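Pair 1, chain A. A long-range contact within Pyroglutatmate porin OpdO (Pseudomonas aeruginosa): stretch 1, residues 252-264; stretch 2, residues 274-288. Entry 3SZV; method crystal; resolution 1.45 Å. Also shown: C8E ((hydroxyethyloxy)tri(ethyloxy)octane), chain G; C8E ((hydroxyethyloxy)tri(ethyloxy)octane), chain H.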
# COMPACT_ATOMS: atom_id res chain seq x y z
N PHE A 252 18.29 4.70 -19.40
CA PHE A 252 18.02 5.78 -18.46
C PHE A 252 19.33 6.35 -17.92
O PHE A 252 20.34 5.65 -17.83
CB PHE A 252 17.14 5.29 -17.30
CG PHE A 252 16.43 6.41 -16.58
CD1 PHE A 252 15.38 7.07 -17.19
CD2 PHE A 252 16.83 6.81 -15.32
CE1 PHE A 252 14.72 8.11 -16.53
CE2 PHE A 252 16.19 7.85 -14.67
CZ PHE A 252 15.13 8.49 -15.28
N ARG A 253 19.30 7.62 -17.57
CA ARG A 253 20.47 8.27 -16.99
C ARG A 253 20.91 7.50 -15.75
O ARG A 253 20.11 6.84 -15.08
CB ARG A 253 20.14 9.71 -16.61
CG ARG A 253 19.11 9.81 -15.50
CD ARG A 253 19.20 11.14 -14.78
NE ARG A 253 18.13 11.32 -13.79
CZ ARG A 253 18.23 11.00 -12.50
NH1 ARG A 253 19.35 10.46 -12.03
NH2 ARG A 253 17.21 11.23 -11.69
N GLU A 254 22.19 7.61 -15.41
CA GLU A 254 22.70 6.89 -14.25
C GLU A 254 21.94 7.22 -12.98
O GLU A 254 21.65 8.39 -12.70
CB GLU A 254 24.19 7.12 -14.07
CG GLU A 254 25.01 6.43 -15.12
CD GLU A 254 26.49 6.62 -14.92
OE1 GLU A 254 26.91 7.02 -13.80
OE2 GLU A 254 27.23 6.36 -15.89
N LEU A 255 21.65 6.18 -12.21
CA LEU A 255 20.89 6.29 -10.97
C LEU A 255 21.59 5.47 -9.91
O LEU A 255 22.06 4.36 -10.20
CB LEU A 255 19.48 5.73 -11.16
CG LEU A 255 18.37 6.52 -11.85
CD1 LEU A 255 17.09 5.70 -11.77
CD2 LEU A 255 18.18 7.86 -11.17
N ASP A 256 21.68 6.00 -8.70
CA ASP A 256 22.21 5.24 -7.57
C ASP A 256 21.43 5.61 -6.31
O ASP A 256 21.51 6.75 -5.85
CB ASP A 256 23.70 5.52 -7.38
CG ASP A 256 24.22 5.06 -6.02
OD1 ASP A 256 23.74 4.03 -5.51
OD2 ASP A 256 25.11 5.75 -5.47
N ASN A 257 20.73 4.65 -5.73
CA ASN A 257 20.03 4.89 -4.48
C ASN A 257 20.17 3.70 -3.55
O ASN A 257 20.14 2.55 -4.01
CB ASN A 257 18.55 5.14 -4.69
CG ASN A 257 17.79 5.23 -3.38
OD1 ASN A 257 17.16 4.26 -2.96
ND2 ASN A 257 17.91 6.37 -2.70
N ARG A 258 20.34 3.97 -2.27
CA ARG A 258 20.20 2.95 -1.23
C ARG A 258 19.25 3.47 -0.17
O ARG A 258 19.21 4.68 0.11
CB ARG A 258 21.56 2.64 -0.61
CG ARG A 258 22.57 2.07 -1.59
CD ARG A 258 23.98 2.33 -1.06
NE ARG A 258 24.88 1.20 -1.25
CZ ARG A 258 25.66 1.04 -2.32
NH1 ARG A 258 26.46 -0.02 -2.40
NH2 ARG A 258 25.65 1.94 -3.29
N ALA A 259 18.49 2.57 0.44
CA ALA A 259 17.58 2.95 1.52
C ALA A 259 17.59 1.87 2.58
O ALA A 259 17.24 0.72 2.31
CB ALA A 259 16.17 3.17 0.99
N PHE A 260 18.01 2.24 3.78
CA PHE A 260 17.95 1.38 4.96
C PHE A 260 16.82 1.84 5.86
O PHE A 260 16.64 3.04 6.08
CB PHE A 260 19.28 1.46 5.74
CG PHE A 260 19.21 0.81 7.10
CD1 PHE A 260 18.97 -0.55 7.21
CD2 PHE A 260 19.39 1.55 8.25
CE1 PHE A 260 18.90 -1.16 8.46
CE2 PHE A 260 19.32 0.95 9.50
CZ PHE A 260 19.08 -0.41 9.60
N GLY A 261 16.07 0.89 6.40
CA GLY A 261 15.03 1.19 7.37
C GLY A 261 15.02 0.18 8.49
O GLY A 261 15.29 -1.00 8.29
N ALA A 262 14.71 0.67 9.69
CA ALA A 262 14.49 -0.21 10.83
C ALA A 262 13.28 0.31 11.60
O ALA A 262 13.19 1.50 11.90
CB ALA A 262 15.73 -0.24 11.73
N LEU A 263 12.34 -0.58 11.89
CA LEU A 263 11.15 -0.20 12.64
C LEU A 263 10.92 -1.23 13.72
O LEU A 263 10.80 -2.41 13.45
CB LEU A 263 9.92 -0.14 11.72
CG LEU A 263 8.62 0.34 12.35
CD1 LEU A 263 8.72 1.78 12.81
CD2 LEU A 263 7.49 0.20 11.35
N PHE A 264 10.88 -0.74 14.95
CA PHE A 264 10.68 -1.58 16.12
C PHE A 264 9.32 -1.22 16.70
O PHE A 264 9.09 -0.07 17.09
CB PHE A 264 11.81 -1.35 17.12
CG PHE A 264 13.16 -1.70 16.58
CD1 PHE A 264 13.61 -3.01 16.60
CD2 PHE A 264 13.97 -0.72 16.02
CE1 PHE A 264 14.86 -3.34 16.09
CE2 PHE A 264 15.22 -1.05 15.50
CZ PHE A 264 15.66 -2.35 15.53
N ALA A 274 6.08 2.63 18.57
CA ALA A 274 7.03 2.21 17.54
C ALA A 274 8.11 3.27 17.36
O ALA A 274 7.86 4.47 17.48
CB ALA A 274 6.31 1.94 16.22
N ALA A 275 9.32 2.80 17.09
CA ALA A 275 10.43 3.69 16.82
C ALA A 275 11.06 3.26 15.51
O ALA A 275 11.34 2.08 15.30
N GLY A 276 11.28 4.23 14.63
CA GLY A 276 11.80 3.94 13.30
C GLY A 276 13.03 4.78 12.99
O GLY A 276 13.19 5.89 13.48
N TYR A 277 13.89 4.22 12.15
CA TYR A 277 15.05 4.93 11.64
C TYR A 277 15.16 4.65 10.16
O TYR A 277 14.98 3.51 9.73
CB TYR A 277 16.33 4.47 12.34
CG TYR A 277 17.58 5.11 11.76
CD1 TYR A 277 17.89 6.42 12.05
CD2 TYR A 277 18.40 4.40 10.90
CE1 TYR A 277 19.03 7.00 11.52
CE2 TYR A 277 19.52 4.98 10.36
CZ TYR A 277 19.82 6.28 10.67
OH TYR A 277 20.95 6.86 10.13
N GLN A 278 15.47 5.68 9.38
CA GLN A 278 15.59 5.52 7.94
C GLN A 278 16.75 6.33 7.42
O GLN A 278 16.96 7.47 7.83
CB GLN A 278 14.28 5.94 7.26
CG GLN A 278 14.21 5.72 5.78
CD GLN A 278 12.77 5.81 5.31
OE1 GLN A 278 11.96 4.90 5.56
NE2 GLN A 278 12.42 6.93 4.67
N ARG A 279 17.52 5.74 6.51
CA ARG A 279 18.67 6.43 5.92
C ARG A 279 18.68 6.21 4.43
O ARG A 279 18.80 5.08 3.95
CB ARG A 279 19.98 5.95 6.53
CG ARG A 279 21.21 6.69 5.98
CD ARG A 279 21.08 8.20 6.17
N ILE A 280 18.54 7.30 3.69
CA ILE A 280 18.63 7.29 2.24
C ILE A 280 20.03 7.73 1.85
O ILE A 280 20.56 8.68 2.43
CB ILE A 280 17.60 8.28 1.63
CG1 ILE A 280 16.21 8.12 2.26
CG2 ILE A 280 17.54 8.12 0.12
CD1 ILE A 280 15.57 6.71 2.12
N SER A 281 20.63 7.07 0.87
CA SER A 281 21.95 7.49 0.40
C SER A 281 22.14 7.22 -1.08
O SER A 281 21.34 6.55 -1.73
CB SER A 281 23.07 6.83 1.22
OG SER A 281 23.07 5.42 1.04
N GLY A 282 23.23 7.76 -1.64
CA GLY A 282 23.44 7.74 -3.07
C GLY A 282 23.12 9.09 -3.67
O GLY A 282 22.73 10.03 -2.97
N ASP A 283 23.27 9.21 -4.99
CA ASP A 283 23.00 10.46 -5.68
C ASP A 283 21.50 10.74 -5.84
O ASP A 283 21.10 11.87 -6.12
CB ASP A 283 23.67 10.46 -7.05
CG ASP A 283 25.18 10.39 -6.95
OD1 ASP A 283 25.80 9.78 -7.85
OD2 ASP A 283 25.74 10.94 -5.99
N ASP A 284 20.69 9.70 -5.68
CA ASP A 284 19.28 9.79 -6.03
C ASP A 284 18.38 9.46 -4.85
O ASP A 284 18.79 8.79 -3.90
CB ASP A 284 18.99 8.86 -7.21
CG ASP A 284 19.75 9.27 -8.44
OD1 ASP A 284 19.29 10.21 -9.11
OD2 ASP A 284 20.84 8.71 -8.71
N PRO A 285 17.14 9.95 -4.90
CA PRO A 285 16.14 9.64 -3.87
C PRO A 285 15.60 8.23 -4.08
O PRO A 285 15.96 7.56 -5.06
CB PRO A 285 15.06 10.68 -4.13
CG PRO A 285 15.08 10.82 -5.63
CD PRO A 285 16.56 10.75 -5.99
N TYR A 286 14.75 7.77 -3.17
CA TYR A 286 14.25 6.40 -3.25
C TYR A 286 13.27 6.22 -4.42
O TYR A 286 12.24 6.88 -4.46
CB TYR A 286 13.53 6.08 -1.97
CG TYR A 286 13.08 4.64 -1.86
CD1 TYR A 286 14.01 3.62 -1.65
CD2 TYR A 286 11.73 4.29 -1.92
CE1 TYR A 286 13.63 2.30 -1.51
CE2 TYR A 286 11.33 2.96 -1.79
CZ TYR A 286 12.29 1.98 -1.58
OH TYR A 286 11.95 0.65 -1.42
N PRO A 287 13.60 5.33 -5.35
CA PRO A 287 12.71 5.19 -6.50
C PRO A 287 11.56 4.24 -6.21
O PRO A 287 11.72 3.25 -5.49
CB PRO A 287 13.62 4.61 -7.59
CG PRO A 287 14.64 3.82 -6.82
CD PRO A 287 14.87 4.60 -5.53
N TYR A 288 10.41 4.56 -6.79
CA TYR A 288 9.23 3.70 -6.77
C TYR A 288 8.29 4.17 -7.85
O TYR A 288 8.43 5.28 -8.36
CB TYR A 288 8.54 3.68 -5.41
CG TYR A 288 8.14 4.99 -4.74
CD1 TYR A 288 6.81 5.38 -4.68
CD2 TYR A 288 9.09 5.79 -4.10
CE1 TYR A 288 6.43 6.55 -4.01
CE2 TYR A 288 8.72 6.94 -3.42
CZ TYR A 288 7.39 7.31 -3.39
OH TYR A 288 6.97 8.42 -2.72
C11 C8E G . 22.69 9.51 14.67
O12 C8E G . 23.06 8.15 14.59
C13 C8E G . 21.94 7.36 14.29
C14 C8E G . 22.37 6.26 13.33
O15 C8E G . 22.19 5.00 13.95
C16 C8E G . 21.05 4.35 13.45
C17 C8E G . 20.44 3.51 14.58
O18 C8E G . 19.41 2.71 14.05
C19 C8E G . 19.87 1.44 13.65
C20 C8E G . 18.75 0.44 13.90
O21 C8E G . 19.26 -0.87 13.91
O12 C8E H . 23.37 -0.08 6.93
C13 C8E H . 23.05 -1.19 6.13
C14 C8E H . 22.38 -2.29 6.97
O15 C8E H . 21.61 -3.10 6.10
C16 C8E H . 20.52 -3.74 6.72
C17 C8E H . 20.61 -5.24 6.49
O18 C8E H . 19.43 -5.88 6.93
C19 C8E H . 18.38 -5.81 5.99
C20 C8E H . 18.03 -7.21 5.50
O21 C8E H . 19.06 -8.11 5.86
O HOH W 1 17.43 12.20 -9.12
O HOH W 2 22.71 9.60 -10.37

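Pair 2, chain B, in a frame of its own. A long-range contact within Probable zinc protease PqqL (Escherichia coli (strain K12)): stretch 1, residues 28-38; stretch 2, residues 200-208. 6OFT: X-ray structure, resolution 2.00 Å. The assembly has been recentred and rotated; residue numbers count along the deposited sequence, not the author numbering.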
# COMPACT_ATOMS: atom_id res chain seq x y z
N PRO B 28 -9.43 21.13 -0.75
CA PRO B 28 -10.32 22.27 -1.03
C PRO B 28 -11.06 22.78 0.20
O PRO B 28 -11.31 22.03 1.15
CB PRO B 28 -11.27 21.72 -2.11
CG PRO B 28 -11.29 20.26 -1.92
CD PRO B 28 -10.00 19.86 -1.24
N LYS B 29 -11.41 24.07 0.18
CA LYS B 29 -12.14 24.71 1.26
C LYS B 29 -13.53 24.09 1.37
O LYS B 29 -14.12 23.72 0.36
CB LYS B 29 -12.29 26.22 0.97
CG LYS B 29 -11.94 27.12 2.13
CD LYS B 29 -10.45 27.48 2.16
CE LYS B 29 -10.07 28.28 3.39
NZ LYS B 29 -8.60 28.31 3.59
N ASP B 30 -14.05 24.01 2.61
CA ASP B 30 -15.39 23.50 2.94
C ASP B 30 -15.63 22.07 2.49
O ASP B 30 -16.78 21.68 2.27
CB ASP B 30 -16.49 24.45 2.42
CG ASP B 30 -16.34 25.87 2.89
OD1 ASP B 30 -16.10 26.07 4.11
OD2 ASP B 30 -16.45 26.78 2.04
N GLN B 31 -14.56 21.27 2.40
CA GLN B 31 -14.64 19.87 2.05
C GLN B 31 -14.12 19.04 3.22
O GLN B 31 -13.21 19.48 3.92
CB GLN B 31 -13.85 19.56 0.76
CG GLN B 31 -14.21 18.18 0.13
CD GLN B 31 -15.56 18.13 -0.56
OE1 GLN B 31 -16.21 19.14 -0.82
NE2 GLN B 31 -16.01 16.93 -0.91
N VAL B 32 -14.72 17.87 3.44
CA VAL B 32 -14.33 16.92 4.48
C VAL B 32 -14.43 15.49 3.96
O VAL B 32 -15.32 15.16 3.18
CB VAL B 32 -15.16 17.13 5.79
CG1 VAL B 32 -16.63 16.73 5.60
CG2 VAL B 32 -14.54 16.38 6.97
N ASN B 33 -13.50 14.64 4.40
CA ASN B 33 -13.49 13.21 4.15
C ASN B 33 -13.87 12.57 5.46
O ASN B 33 -13.36 12.96 6.53
CB ASN B 33 -12.11 12.73 3.71
CG ASN B 33 -11.84 12.93 2.24
OD1 ASN B 33 -12.70 13.34 1.46
ND2 ASN B 33 -10.61 12.67 1.85
N LEU B 34 -14.83 11.65 5.40
CA LEU B 34 -15.30 10.88 6.54
C LEU B 34 -15.10 9.43 6.15
O LEU B 34 -15.70 8.97 5.18
CB LEU B 34 -16.79 11.17 6.87
CG LEU B 34 -17.20 12.62 7.14
CD1 LEU B 34 -18.70 12.71 7.31
CD2 LEU B 34 -16.50 13.21 8.38
N TRP B 35 -14.14 8.76 6.82
CA TRP B 35 -13.82 7.37 6.52
C TRP B 35 -13.99 6.52 7.75
O TRP B 35 -13.45 6.84 8.81
CB TRP B 35 -12.34 7.21 6.06
CG TRP B 35 -11.96 7.74 4.70
CD1 TRP B 35 -12.63 8.64 3.92
CD2 TRP B 35 -10.73 7.46 4.01
NE1 TRP B 35 -11.93 8.89 2.76
CE2 TRP B 35 -10.75 8.19 2.80
CE3 TRP B 35 -9.60 6.67 4.32
CZ2 TRP B 35 -9.67 8.18 1.90
CZ3 TRP B 35 -8.55 6.62 3.40
CH2 TRP B 35 -8.60 7.36 2.21
N LEU B 36 -14.69 5.38 7.59
CA LEU B 36 -14.84 4.39 8.65
C LEU B 36 -13.89 3.24 8.30
O LEU B 36 -14.04 2.59 7.25
CB LEU B 36 -16.29 3.90 8.82
CG LEU B 36 -16.46 2.73 9.83
CD1 LEU B 36 -16.05 3.16 11.28
CD2 LEU B 36 -17.89 2.16 9.77
N GLN B 37 -12.91 3.01 9.17
CA GLN B 37 -11.90 1.99 8.97
C GLN B 37 -12.07 0.80 9.90
O GLN B 37 -11.95 0.92 11.11
CB GLN B 37 -10.49 2.64 9.10
CG GLN B 37 -9.31 1.66 9.12
CD GLN B 37 -8.05 2.40 9.46
OE1 GLN B 37 -7.90 2.96 10.55
NE2 GLN B 37 -7.12 2.44 8.53
N ILE B 38 -12.34 -0.38 9.31
CA ILE B 38 -12.46 -1.64 10.04
C ILE B 38 -11.07 -2.23 9.95
O ILE B 38 -10.58 -2.43 8.85
CB ILE B 38 -13.53 -2.60 9.42
CG1 ILE B 38 -14.86 -1.87 9.03
CG2 ILE B 38 -13.78 -3.82 10.33
CD1 ILE B 38 -15.64 -1.09 10.09
N THR B 200 -11.90 2.64 13.67
CA THR B 200 -11.35 3.98 13.72
C THR B 200 -12.14 4.82 12.73
O THR B 200 -12.25 4.45 11.56
CB THR B 200 -9.85 4.00 13.41
OG1 THR B 200 -9.17 3.16 14.35
CG2 THR B 200 -9.27 5.41 13.46
N PHE B 201 -12.74 5.92 13.23
CA PHE B 201 -13.47 6.87 12.39
C PHE B 201 -12.49 8.03 12.10
O PHE B 201 -11.96 8.63 13.04
CB PHE B 201 -14.77 7.37 13.07
CG PHE B 201 -15.64 8.11 12.08
CD1 PHE B 201 -16.35 7.42 11.11
CD2 PHE B 201 -15.71 9.49 12.09
CE1 PHE B 201 -17.10 8.10 10.15
CE2 PHE B 201 -16.48 10.17 11.15
CZ PHE B 201 -17.16 9.47 10.18
N ILE B 202 -12.22 8.31 10.81
CA ILE B 202 -11.26 9.32 10.35
C ILE B 202 -11.95 10.55 9.73
O ILE B 202 -12.71 10.41 8.78
CB ILE B 202 -10.21 8.66 9.40
CG1 ILE B 202 -9.48 7.48 10.10
CG2 ILE B 202 -9.20 9.69 8.84
CD1 ILE B 202 -8.73 6.54 9.17
N VAL B 203 -11.67 11.75 10.26
CA VAL B 203 -12.23 13.03 9.78
C VAL B 203 -11.06 13.89 9.29
O VAL B 203 -10.22 14.26 10.09
CB VAL B 203 -13.07 13.74 10.90
CG1 VAL B 203 -13.60 15.10 10.44
CG2 VAL B 203 -14.21 12.86 11.40
N VAL B 204 -10.99 14.19 7.97
CA VAL B 204 -9.91 15.02 7.41
C VAL B 204 -10.57 16.09 6.55
O VAL B 204 -11.25 15.78 5.56
CB VAL B 204 -8.83 14.23 6.60
CG1 VAL B 204 -7.65 15.14 6.20
CG2 VAL B 204 -8.30 13.02 7.38
N GLY B 205 -10.37 17.35 6.91
CA GLY B 205 -10.98 18.41 6.14
C GLY B 205 -11.29 19.64 6.92
O GLY B 205 -10.84 19.81 8.06
N ASP B 206 -12.08 20.53 6.28
CA ASP B 206 -12.40 21.88 6.73
C ASP B 206 -13.50 21.97 7.78
O ASP B 206 -14.56 22.55 7.54
CB ASP B 206 -12.71 22.74 5.50
CG ASP B 206 -12.43 24.21 5.72
OD1 ASP B 206 -11.86 24.55 6.78
OD2 ASP B 206 -12.76 25.01 4.83
N ILE B 207 -13.20 21.47 8.98
CA ILE B 207 -14.12 21.45 10.12
C ILE B 207 -13.34 21.76 11.41
O ILE B 207 -12.19 21.31 11.55
CB ILE B 207 -14.88 20.08 10.14
CG1 ILE B 207 -15.99 20.05 11.20
CG2 ILE B 207 -13.90 18.87 10.28
CD1 ILE B 207 -17.05 18.98 10.96
N ASP B 208 -13.93 22.50 12.36
CA ASP B 208 -13.17 22.79 13.58
C ASP B 208 -13.18 21.59 14.53
O ASP B 208 -13.99 20.68 14.37
CB ASP B 208 -13.56 24.13 14.25
CG ASP B 208 -14.91 24.28 14.94
OD1 ASP B 208 -15.39 25.42 15.04
OD2 ASP B 208 -15.46 23.26 15.42
O HOH W 3 -15.72 24.80 6.54

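The sharpest difference lies just past the matched glycines, Gly282(A) and Gly205(B), where each pair uses an aspartate to hold the other stretch, but from positions that do not superpose. In pair 1 it is Asp284(A), which falls on Ile207(B): its OD2 accepts a hydrogen bond from Asp256(A) N at 2.8 Å, while its OD1 forms a salt bridge with Arg253(A) NH1 at 2.9 Å. In pair 2 it is Asp206(B), the match of Asp283(A), whose OD2 accepts from Asp30(B) N at 2.8 Å. A carboxylate suits both places because it can receive a backbone N-H beyond the regular ladder. Pair 1 adds a cation to balance the charge; pair 2 instead brings Asp30(B) OD1 within 3.6 Å of Asp206(B) OD2, and a water donates to Asp30(B) OD1 and to Asp206(B) O.

The shared framework is two antiparallel strands, with 14 central residues superposing at 1.0 Å. Arg258(A)–Ser281(A) matches Asn33(B)–Val204(B), and both are hydrogen-bonded pairs: Arg258(A) N lies 2.8 Å from Ser281(A) O, and Asn33(B) N lies 2.8 Å from Val204(B) O. Phe260(A)–Arg279(A) likewise matches Trp35(B)–Ile202(B).

The glycines are the common solution to a backbone constraint. At their phi/psi angles, 102/180 and 151/-168, a CB would jam against the preceding carbonyl. It would also lie 2.4 Å from Asp256(A) O at Gly282(A), and 2.4 Å from Gln31(B) O at Gly205(B).

Side chains fill the frame differently. Asn257(A) and Val32(B) occupy nearly the same space, yet Asn257(A) ND2 donates to Asp284(A) O at 2.8 Å, whereas Val32(B) CG2 packs 3.8 Å from Val203(B) CG1. The amide meets a loop carbonyl; the branched valine meets another hydrocarbon surface.

On the face bearing Ala259(A) and Ile280(A), Ala259(A) puts its CB 3.8 Å from Ile280(A) CD1 and also 3.4 Å from Tyr286(A) CD1, in the loop after the second strand; being small, it fits between them. The matching Leu34(B) is larger: its CD2 is 3.8 Å from Val203(B) CG2, and its CB is 3.7 Å from Phe201(B) CZ. Further along, Gly261(A) matches Leu36(B), whose CB adds a contact of 4.2 Å with Phe201(B) CD1.

On the opposite face, Phe260(A) CE2 approaches Tyr277(A) CD2 at 3.8 Å, and both aromatic rings meet bound C8E, apt for a porin surface. Buried Trp35(B) instead places its CB 4.2 Å from Ile202(B) CB, while its ring leads away.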